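Local atomic coordinates of adenosine deaminase 1 (Arthrobacter aurescens, PDB entry 3RYS), a protein that probably catalyses the zinc-dependent hydrolytic deamination of adenine to hypoxanthine, a step of purine salvage and nitrogen catabolism. Residues Glu211-Asp214 with Arg220-His223; Ile225-Asp230 with Val242-Cys247; Glu99-Pro104 with Ile197-Glu202. All coordinates share one frame; numbering follows the deposited sequence.

Interaction 1: Glu211-Asp214 with Arg220-His223; sequences EALD and RIDH. With ADE (adenine), chain D.
Ile221 meets helix 206-214 with CD1, carried there by a first torsion that sets CG1 beside the backbone N (chi1 -67°) and a second that bends the ethyl branch over (chi2 -72°). The contact lies in a beta-alpha-beta unit of the barrel, strand 195-200, helix 206-214, strand 220-221, within the TIM-barrel fold of the adenosine and AMP deaminase family. Ala212 points its methyl at the strand, and CB stops 3.9 Å from Ile221 CD1. Leu213 flanks the same methyl with its branch point, CG lying 4.2 Å from Ile221 CD1. No hydrogen bond joins the two segments; this buried patch is purely apolar, and helix 231-240 packs on Leu213 through Arg236 and Leu237. Beyond Ile221 the chain turns a corner at Asp222, whose OD1 is hydrogen-bonded to Thr245 OG1, and His223 leaves the helix behind for the active site. There its ring packs against those of His19 and His199, both zinc ligands, and it is predicted to be important for catalysis. Adenine approaches the imidazole at its edge, near the ring plane, with the exocyclic N6 3.0 Å from His223 NE2.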
loop_
_atom_site.group_PDB
_atom_site.type_symbol
_atom_site.label_atom_id
_atom_site.label_comp_id
_atom_site.label_asym_id
_atom_site.label_seq_id
_atom_site.Cartn_x
_atom_site.Cartn_y
_atom_site.Cartn_z
ATOM N N GLU A 211 12.850 -14.344 4.697
ATOM C CA GLU A 211 12.064 -14.706 5.822
ATOM C C GLU A 211 10.577 -14.615 5.552
ATOM O O GLU A 211 9.858 -15.439 5.897
ATOM C CB GLU A 211 12.453 -13.831 7.002
ATOM C CG GLU A 211 13.442 -14.418 7.886
ATOM C CD GLU A 211 13.518 -13.763 9.172
ATOM O OE1 GLU A 211 12.544 -13.536 9.810
ATOM O OE2 GLU A 211 14.589 -13.501 9.620
ATOM N N ALA A 212 10.141 -13.566 4.937
ATOM C CA ALA A 212 8.749 -13.340 4.574
ATOM C C ALA A 212 8.270 -14.372 3.557
ATOM O O ALA A 212 7.115 -14.790 3.584
ATOM C CB ALA A 212 8.558 -11.925 4.040
ATOM N N LEU A 213 9.164 -14.784 2.666
ATOM C CA LEU A 213 8.822 -15.781 1.654
ATOM C C LEU A 213 8.762 -17.204 2.210
ATOM O O LEU A 213 7.847 -17.963 1.890
ATOM C CB LEU A 213 9.813 -15.725 0.490
ATOM C CG LEU A 213 9.701 -14.519 -0.445
ATOM C CD1 LEU A 213 10.894 -14.466 -1.387
ATOM C CD2 LEU A 213 8.397 -14.571 -1.227
ATOM N N ASP A 214 9.733 -17.556 3.045
ATOM C CA ASP A 214 9.901 -18.934 3.492
ATOM C C ASP A 214 9.199 -19.244 4.810
ATOM O O ASP A 214 8.544 -20.281 4.948
ATOM C CB ASP A 214 11.389 -19.275 3.583
ATOM C CG ASP A 214 12.051 -19.355 2.218
ATOM O OD1 ASP A 214 11.317 -19.545 1.222
ATOM O OD2 ASP A 214 13.292 -19.238 2.138
ATOM N N ARG A 220 3.170 -11.847 -2.054
ATOM C CA ARG A 220 3.942 -10.776 -2.677
ATOM C C ARG A 220 4.673 -9.920 -1.648
ATOM O O ARG A 220 4.223 -9.775 -0.515
ATOM C CB ARG A 220 3.096 -9.927 -3.643
ATOM C CG ARG A 220 1.724 -9.512 -3.148
ATOM C CD ARG A 220 1.022 -8.611 -4.173
ATOM N NE ARG A 220 0.044 -7.740 -3.530
ATOM C CZ ARG A 220 -1.271 -7.834 -3.693
ATOM N NH1 ARG A 220 -1.785 -8.741 -4.506
ATOM N NH2 ARG A 220 -2.074 -6.999 -3.055
ATOM N N ILE A 221 5.821 -9.385 -2.049
ATOM C CA ILE A 221 6.658 -8.599 -1.158
ATOM C C ILE A 221 6.355 -7.116 -1.316
ATOM O O ILE A 221 6.248 -6.603 -2.434
ATOM C CB ILE A 221 8.157 -8.841 -1.430
ATOM C CG1 ILE A 221 8.551 -10.272 -1.052
ATOM C CG2 ILE A 221 9.007 -7.839 -0.669
ATOM C CD1 ILE A 221 8.587 -10.523 0.434
ATOM N N ASP A 222 6.216 -6.427 -0.191
ATOM C CA ASP A 222 5.923 -5.005 -0.217
ATOM C C ASP A 222 7.200 -4.184 -0.041
ATOM O O ASP A 222 7.939 -4.359 0.929
ATOM C CB ASP A 222 4.858 -4.673 0.829
ATOM C CG ASP A 222 3.534 -5.373 0.542
ATOM O OD1 ASP A 222 3.052 -5.293 -0.610
ATOM O OD2 ASP A 222 2.979 -6.008 1.462
ATOM N N HIS A 223 7.446 -3.299 -1.006
ATOM C CA HIS A 223 8.720 -2.593 -1.150
ATOM C C HIS A 223 9.776 -3.503 -1.797
ATOM O O HIS A 223 9.875 -3.573 -3.021
ATOM C CB HIS A 223 9.212 -2.018 0.185
ATOM C CG HIS A 223 8.396 -0.864 0.682
ATOM N ND1 HIS A 223 8.292 0.326 -0.007
ATOM C CD2 HIS A 223 7.650 -0.714 1.804
ATOM C CE1 HIS A 223 7.509 1.154 0.663
ATOM N NE2 HIS A 223 7.112 0.551 1.767
HETATM N N9 ADE D . 2.989 1.784 7.638
HETATM C C8 ADE D . 2.380 2.542 6.673
HETATM N N7 ADE D . 3.082 2.677 5.567
HETATM C C5 ADE D . 4.238 1.956 5.832
HETATM C C6 ADE D . 5.395 1.705 5.063
HETATM N N6 ADE D . 5.567 2.183 3.825
HETATM N N1 ADE D . 6.366 0.945 5.619
HETATM C C2 ADE D . 6.185 0.473 6.861
HETATM N N3 ADE D . 5.145 0.639 7.682
HETATM C C4 ADE D . 4.199 1.398 7.101
#

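Interaction 2: Ile225-Asp230 with Val242-Cys247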
loop_
_atom_site.group_PDB
_atom_site.type_symbol
_atom_site.label_atom_id
_atom_site.label_comp_id
_atom_site.label_asym_id
_atom_site.label_seq_id
_atom_site.Cartn_x
_atom_site.Cartn_y
_atom_site.Cartn_z
ATOM N N ILE A 225 12.946 -3.302 -2.094
ATOM C CA ILE A 225 14.051 -2.686 -2.822
ATOM C C ILE A 225 15.438 -3.096 -2.318
ATOM O O ILE A 225 16.418 -3.040 -3.067
ATOM C CB ILE A 225 13.952 -1.151 -2.833
ATOM C CG1 ILE A 225 13.978 -0.606 -1.405
ATOM C CG2 ILE A 225 12.700 -0.699 -3.578
ATOM C CD1 ILE A 225 14.328 0.870 -1.327
ATOM N N ARG A 226 15.530 -3.505 -1.056
ATOM C CA ARG A 226 16.826 -3.892 -0.502
ATOM C C ARG A 226 17.259 -5.289 -0.942
ATOM O O ARG A 226 18.336 -5.760 -0.576
ATOM C CB ARG A 226 16.854 -3.754 1.020
ATOM C CG ARG A 226 16.969 -2.312 1.488
ATOM C CD ARG A 226 17.401 -2.237 2.936
ATOM N NE ARG A 226 18.733 -2.798 3.126
ATOM C CZ ARG A 226 19.262 -3.087 4.312
ATOM N NH1 ARG A 226 18.564 -2.875 5.419
ATOM N NH2 ARG A 226 20.486 -3.598 4.390
ATOM N N CYS A 227 16.426 -5.941 -1.745
ATOM C CA CYS A 227 16.776 -7.242 -2.293
ATOM C C CYS A 227 17.977 -7.104 -3.217
ATOM O O CYS A 227 18.714 -8.062 -3.443
ATOM C CB CYS A 227 15.600 -7.827 -3.073
ATOM S SG CYS A 227 15.319 -7.016 -4.660
ATOM N N MET A 228 18.172 -5.902 -3.750
ATOM C CA MET A 228 19.259 -5.649 -4.686
ATOM C C MET A 228 20.633 -5.881 -4.057
ATOM O O MET A 228 21.640 -5.939 -4.756
ATOM C CB MET A 228 19.162 -4.225 -5.239
ATOM C CG MET A 228 17.936 -3.961 -6.109
ATOM S SD MET A 228 18.038 -4.717 -7.747
ATOM C CE MET A 228 17.413 -6.356 -7.417
ATOM N N GLU A 229 20.673 -6.024 -2.737
ATOM C CA GLU A 229 21.939 -6.198 -2.036
ATOM C C GLU A 229 22.411 -7.644 -2.050
ATOM O O GLU A 229 23.539 -7.948 -1.660
ATOM C CB GLU A 229 21.828 -5.678 -0.605
ATOM C CG GLU A 229 21.615 -4.178 -0.551
ATOM C CD GLU A 229 21.171 -3.687 0.811
ATOM O OE1 GLU A 229 21.246 -4.463 1.794
ATOM O OE2 GLU A 229 20.745 -2.516 0.887
ATOM N N ASP A 230 21.556 -8.540 -2.418
ATOM C CA ASP A 230 21.922 -9.903 -2.467
ATOM C C ASP A 230 21.578 -10.499 -3.812
ATOM O O ASP A 230 20.441 -10.597 -4.169
ATOM C CB ASP A 230 21.241 -10.643 -1.340
ATOM C CG ASP A 230 21.705 -12.030 -1.204
ATOM O OD1 ASP A 230 21.903 -12.692 -2.185
ATOM O OD2 ASP A 230 21.882 -12.469 -0.105
ATOM N N VAL A 242 7.994 -13.421 -8.014
ATOM C CA VAL A 242 7.368 -12.866 -6.823
ATOM C C VAL A 242 7.055 -11.395 -7.069
ATOM O O VAL A 242 7.953 -10.609 -7.352
ATOM C CB VAL A 242 8.295 -12.982 -5.594
ATOM C CG1 VAL A 242 7.583 -12.511 -4.339
ATOM C CG2 VAL A 242 8.788 -14.416 -5.425
ATOM N N PRO A 243 5.773 -11.022 -6.982
ATOM C CA PRO A 243 5.410 -9.613 -7.162
ATOM C C PRO A 243 6.086 -8.737 -6.120
ATOM O O PRO A 243 6.066 -9.077 -4.934
ATOM C CB PRO A 243 3.892 -9.607 -6.945
ATOM C CG PRO A 243 3.457 -11.014 -7.204
ATOM C CD PRO A 243 4.598 -11.877 -6.749
ATOM N N LEU A 244 6.690 -7.638 -6.570
ATOM C CA LEU A 244 7.290 -6.647 -5.681
ATOM C C LEU A 244 6.547 -5.312 -5.788
ATOM O O LEU A 244 6.575 -4.654 -6.833
ATOM C CB LEU A 244 8.778 -6.457 -5.998
ATOM C CG LEU A 244 9.790 -7.168 -5.087
ATOM C CD1 LEU A 244 9.500 -8.658 -4.959
ATOM C CD2 LEU A 244 11.217 -6.939 -5.565
ATOM N N THR A 245 5.880 -4.912 -4.712
ATOM C CA THR A 245 5.114 -3.675 -4.741
ATOM C C THR A 245 5.974 -2.446 -4.401
ATOM O O THR A 245 5.978 -1.956 -3.268
ATOM C CB THR A 245 3.842 -3.769 -3.864
ATOM O OG1 THR A 245 4.198 -3.950 -2.489
ATOM C CG2 THR A 245 2.986 -4.949 -4.310
ATOM N N VAL A 246 6.699 -1.955 -5.404
ATOM C CA VAL A 246 7.581 -0.803 -5.235
ATOM C C VAL A 246 6.818 0.509 -5.056
ATOM O O VAL A 246 5.790 0.737 -5.693
ATOM C CB VAL A 246 8.545 -0.650 -6.427
ATOM C CG1 VAL A 246 9.538 0.482 -6.164
ATOM C CG2 VAL A 246 9.274 -1.963 -6.696
ATOM N N CYS A 247 7.338 1.371 -4.188
ATOM C CA CYS A 247 6.735 2.677 -3.932
ATOM C C CYS A 247 7.796 3.765 -4.054
ATOM O O CYS A 247 8.442 4.121 -3.068
ATOM C CB CYS A 247 6.100 2.712 -2.539
ATOM S SG CYS A 247 5.072 1.270 -2.153
#
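Ile225 and Cys227 of the 3-10 segment 225-229 meet Val246 and Leu244 of strand 244-246 in two separate apolar touches. At the first, the CG2 branch of Ile225 meets one methyl of the valine, 4.3 Å from Val246 CG1. At the second, Cys227 directs its side chain at the strand and its sulfur reaches a leucine methyl, with SG 4.2 Å from Leu244 CD2. The four residues are buried, and Leu237 of helix 231-240 touches both Cys227 and Leu244, while Met268 of helix 265-270 also packs on the leucine. No hydrogen bond crosses between the segments.

The outer side of the 3-10 turn is polar and more open: Glu229 is exposed and Arg226 partly so. Here the arginine holds the carboxylate side-on with two nitrogens, one to each oxygen. In this salt bridge Arg226 NH2 is 2.8 Å from Glu229 OE1 and meets its syn lone pair, the acceptor close to the guanidinium plane. The companion bond, Arg226 NE to Glu229 OE2 at 3.0 Å, is more skewed, its donor standing 31° out of the carboxylate plane. Arg226 NH1 has a further acceptor in Glu203 O, which ties the pair to the loop after strand 195-200. Asp230, just past the 3-10 segment, is the N-cap of helix 231-240, its OD1 accepting from Asp232 N.

Strand, 3-10 turn, N-capped helix and next strand follow one another here as a beta-alpha-beta connection of the TIM barrel, leading from strand 220-221 to strand 244-246.

Interaction 3: Glu99-Pro104 with Ile197-Glu202. With ZN (zinc ion), chain C; ADE (adenine), chain D.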
loop_
_atom_site.group_PDB
_atom_site.type_symbol
_atom_site.label_atom_id
_atom_site.label_comp_id
_atom_site.label_asym_id
_atom_site.label_seq_id
_atom_site.Cartn_x
_atom_site.Cartn_y
_atom_site.Cartn_z
ATOM N N GLU A 99 -6.149 -2.816 -3.878
ATOM C CA GLU A 99 -6.085 -3.725 -2.741
ATOM C C GLU A 99 -5.528 -2.978 -1.536
ATOM O O GLU A 99 -4.341 -2.659 -1.471
ATOM C CB GLU A 99 -5.296 -4.990 -3.086
ATOM C CG GLU A 99 -6.055 -5.883 -4.065
ATOM C CD GLU A 99 -5.294 -7.125 -4.486
ATOM O OE1 GLU A 99 -4.433 -7.597 -3.714
ATOM O OE2 GLU A 99 -5.576 -7.634 -5.591
ATOM N N ILE A 100 -6.414 -2.696 -0.588
ATOM C CA ILE A 100 -6.181 -1.663 0.411
ATOM C C ILE A 100 -5.828 -2.206 1.788
ATOM O O ILE A 100 -6.526 -3.058 2.338
ATOM C CB ILE A 100 -7.423 -0.766 0.524
ATOM C CG1 ILE A 100 -7.727 -0.134 -0.837
ATOM C CG2 ILE A 100 -7.227 0.300 1.588
ATOM C CD1 ILE A 100 -9.164 0.312 -1.003
ATOM N N MET A 101 -4.736 -1.698 2.344
ATOM C CA MET A 101 -4.330 -2.073 3.693
ATOM C C MET A 101 -4.942 -1.176 4.762
ATOM O O MET A 101 -5.314 -0.024 4.518
ATOM C CB MET A 101 -2.806 -2.090 3.828
ATOM C CG MET A 101 -2.190 -3.463 3.649
ATOM S SD MET A 101 -0.390 -3.423 3.733
ATOM C CE MET A 101 0.010 -2.835 2.093
ATOM N N MET A 102 -5.027 -1.727 5.961
ATOM C CA MET A 102 -5.615 -1.041 7.086
ATOM C C MET A 102 -4.938 -1.601 8.327
ATOM O O MET A 102 -4.658 -2.798 8.391
ATOM C CB MET A 102 -7.112 -1.317 7.101
ATOM C CG MET A 102 -7.800 -1.105 8.427
ATOM S SD MET A 102 -9.479 -1.752 8.317
ATOM C CE MET A 102 -10.073 -1.362 9.958
ATOM N N ASP A 103 -4.646 -0.736 9.293
ATOM C CA ASP A 103 -4.007 -1.165 10.532
ATOM C C ASP A 103 -5.031 -1.239 11.657
ATOM O O ASP A 103 -5.185 -0.288 12.427
ATOM C CB ASP A 103 -2.876 -0.209 10.930
ATOM C CG ASP A 103 -1.784 -0.106 9.874
ATOM O OD1 ASP A 103 -1.644 -1.043 9.057
ATOM O OD2 ASP A 103 -1.058 0.916 9.871
ATOM N N PRO A 104 -5.727 -2.379 11.766
ATOM C CA PRO A 104 -6.749 -2.559 12.800
ATOM C C PRO A 104 -6.241 -2.112 14.172
ATOM O O PRO A 104 -6.948 -1.401 14.887
ATOM C CB PRO A 104 -6.978 -4.073 12.799
ATOM C CG PRO A 104 -6.568 -4.519 11.461
ATOM C CD PRO A 104 -5.465 -3.624 11.026
ATOM N N ILE A 197 0.504 -11.039 2.429
ATOM C CA ILE A 197 1.548 -10.128 1.978
ATOM C C ILE A 197 2.306 -9.588 3.188
ATOM O O ILE A 197 1.833 -9.686 4.319
ATOM C CB ILE A 197 0.983 -8.956 1.166
ATOM C CG1 ILE A 197 0.088 -8.087 2.049
ATOM C CG2 ILE A 197 0.221 -9.461 -0.040
ATOM C CD1 ILE A 197 -0.431 -6.846 1.358
ATOM N N ALA A 198 3.484 -9.022 2.952
ATOM C CA ALA A 198 4.277 -8.474 4.043
ATOM C C ALA A 198 5.288 -7.449 3.553
ATOM O O ALA A 198 5.884 -7.607 2.488
ATOM C CB ALA A 198 4.985 -9.594 4.799
ATOM N N HIS A 199 5.472 -6.394 4.341
ATOM C CA HIS A 199 6.528 -5.423 4.087
ATOM C C HIS A 199 7.883 -6.064 4.332
ATOM O O HIS A 199 8.111 -6.669 5.381
ATOM C CB HIS A 199 6.362 -4.202 4.987
ATOM C CG HIS A 199 5.307 -3.252 4.521
ATOM N ND1 HIS A 199 4.014 -3.647 4.257
ATOM C CD2 HIS A 199 5.353 -1.922 4.273
ATOM C CE1 HIS A 199 3.307 -2.602 3.866
ATOM N NE2 HIS A 199 4.096 -1.542 3.869
ATOM N N ALA A 200 8.778 -5.939 3.359
ATOM C CA ALA A 200 10.122 -6.489 3.487
ATOM C C ALA A 200 11.114 -5.776 2.573
ATOM O O ALA A 200 10.828 -5.519 1.405
ATOM C CB ALA A 200 10.116 -7.991 3.203
ATOM N N GLY A 201 12.283 -5.454 3.112
ATOM C CA GLY A 201 13.343 -4.875 2.313
ATOM C C GLY A 201 13.193 -3.383 2.084
ATOM O O GLY A 201 13.785 -2.827 1.160
ATOM N N GLU A 202 12.395 -2.732 2.921
ATOM C CA GLU A 202 12.275 -1.284 2.868
ATOM C C GLU A 202 13.477 -0.681 3.580
ATOM O O GLU A 202 14.337 -0.058 2.955
ATOM C CB GLU A 202 10.980 -0.830 3.533
ATOM C CG GLU A 202 10.656 0.629 3.322
ATOM C CD GLU A 202 9.357 1.019 3.978
ATOM O OE1 GLU A 202 8.730 0.140 4.601
ATOM O OE2 GLU A 202 8.956 2.195 3.871
HETATM ZN ZN ZN C . 3.833 0.551 3.018
HETATM N N9 ADE D . 2.989 1.784 7.638
HETATM C C8 ADE D . 2.380 2.542 6.673
HETATM N N7 ADE D . 3.082 2.677 5.567
HETATM C C5 ADE D . 4.238 1.956 5.832
HETATM C C6 ADE D . 5.395 1.705 5.063
HETATM N N6 ADE D . 5.567 2.183 3.825
HETATM N N1 ADE D . 6.366 0.945 5.619
HETATM C C2 ADE D . 6.185 0.473 6.861
HETATM N N3 ADE D . 5.145 0.639 7.682
HETATM C C4 ADE D . 4.199 1.398 7.101
#
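Apolar contact between strands 95-102 and 195-200 is made by the end of Met101, which meets Ile197 tip to tip, CE 4.1 Å from Ile197 CD1. A bend at the last torsion (chi3 -79°) turns the methyl back, and CE lies beside Ile197 CD1 no farther off than the sulfur does. Ile139 of strand 135-143 touches both residues.

Sulfur-aromatic contact joins the same methionine to His199. Met101 SD lies 4.9 Å from the centroid of the His199 ring, 82° off the ring normal, and thus at the edge rather than over a face. The methyl shares this approach near the ring plane, with Met101 CE 3.8 Å from His199 CE1. The two strands are not neighbours in the sheet: strands 135-143 and 167-171 stand between them, and the side chains meet across the interior of a TIM barrel, beneath the active site at the C-terminal ends of its strands.

Metal coordination uses the same imidazole: His199 NE2 binds the zinc ion at 2.3 Å, with His19, His21 and Asp280 as the other protein ligands. The amino nitrogen of adenine sits in the coordination sphere as well, N6 being 2.5 Å from zinc.

Polar contact with the base comes from Glu202, just past the strand. Its CG is anti to the backbone N (chi1 -170°) and the chain runs extended, carrying the carboxylate to the purine, where Glu202 OE1 is 2.7 Å from adenine N1. This glutamate is predicted to be the proton donor. Glu99 turns to other partners, a salt bridge to Arg220 and a hydrogen bond from Phe319 N, while Asp103 OD2 is hydrogen-bonded to Tyr66 OH of the adenine pocket.

How the interactions relate
From the N terminus, interaction 3 opens first: residues 99-104 are separated from 197-202 by 92 residues, and the loop so closed holds strands 135-143 and 167-171. Interaction 1 follows, closing five residues between helix 206-214 and strand 220-221, and interaction 2 then spans helix 231-240. The three lie in series, none nested or crossing. Adjacent pieces are stitched by backbone: Asp222 N to Ala198 O joins interactions 1 and 3, Ile221 O to Thr245 N joins 1 and 2, and Arg226 N to Gly201 O joins 2 and 3. Interactions 1 and 3 both reach adenine, from the ends of neighbouring strands.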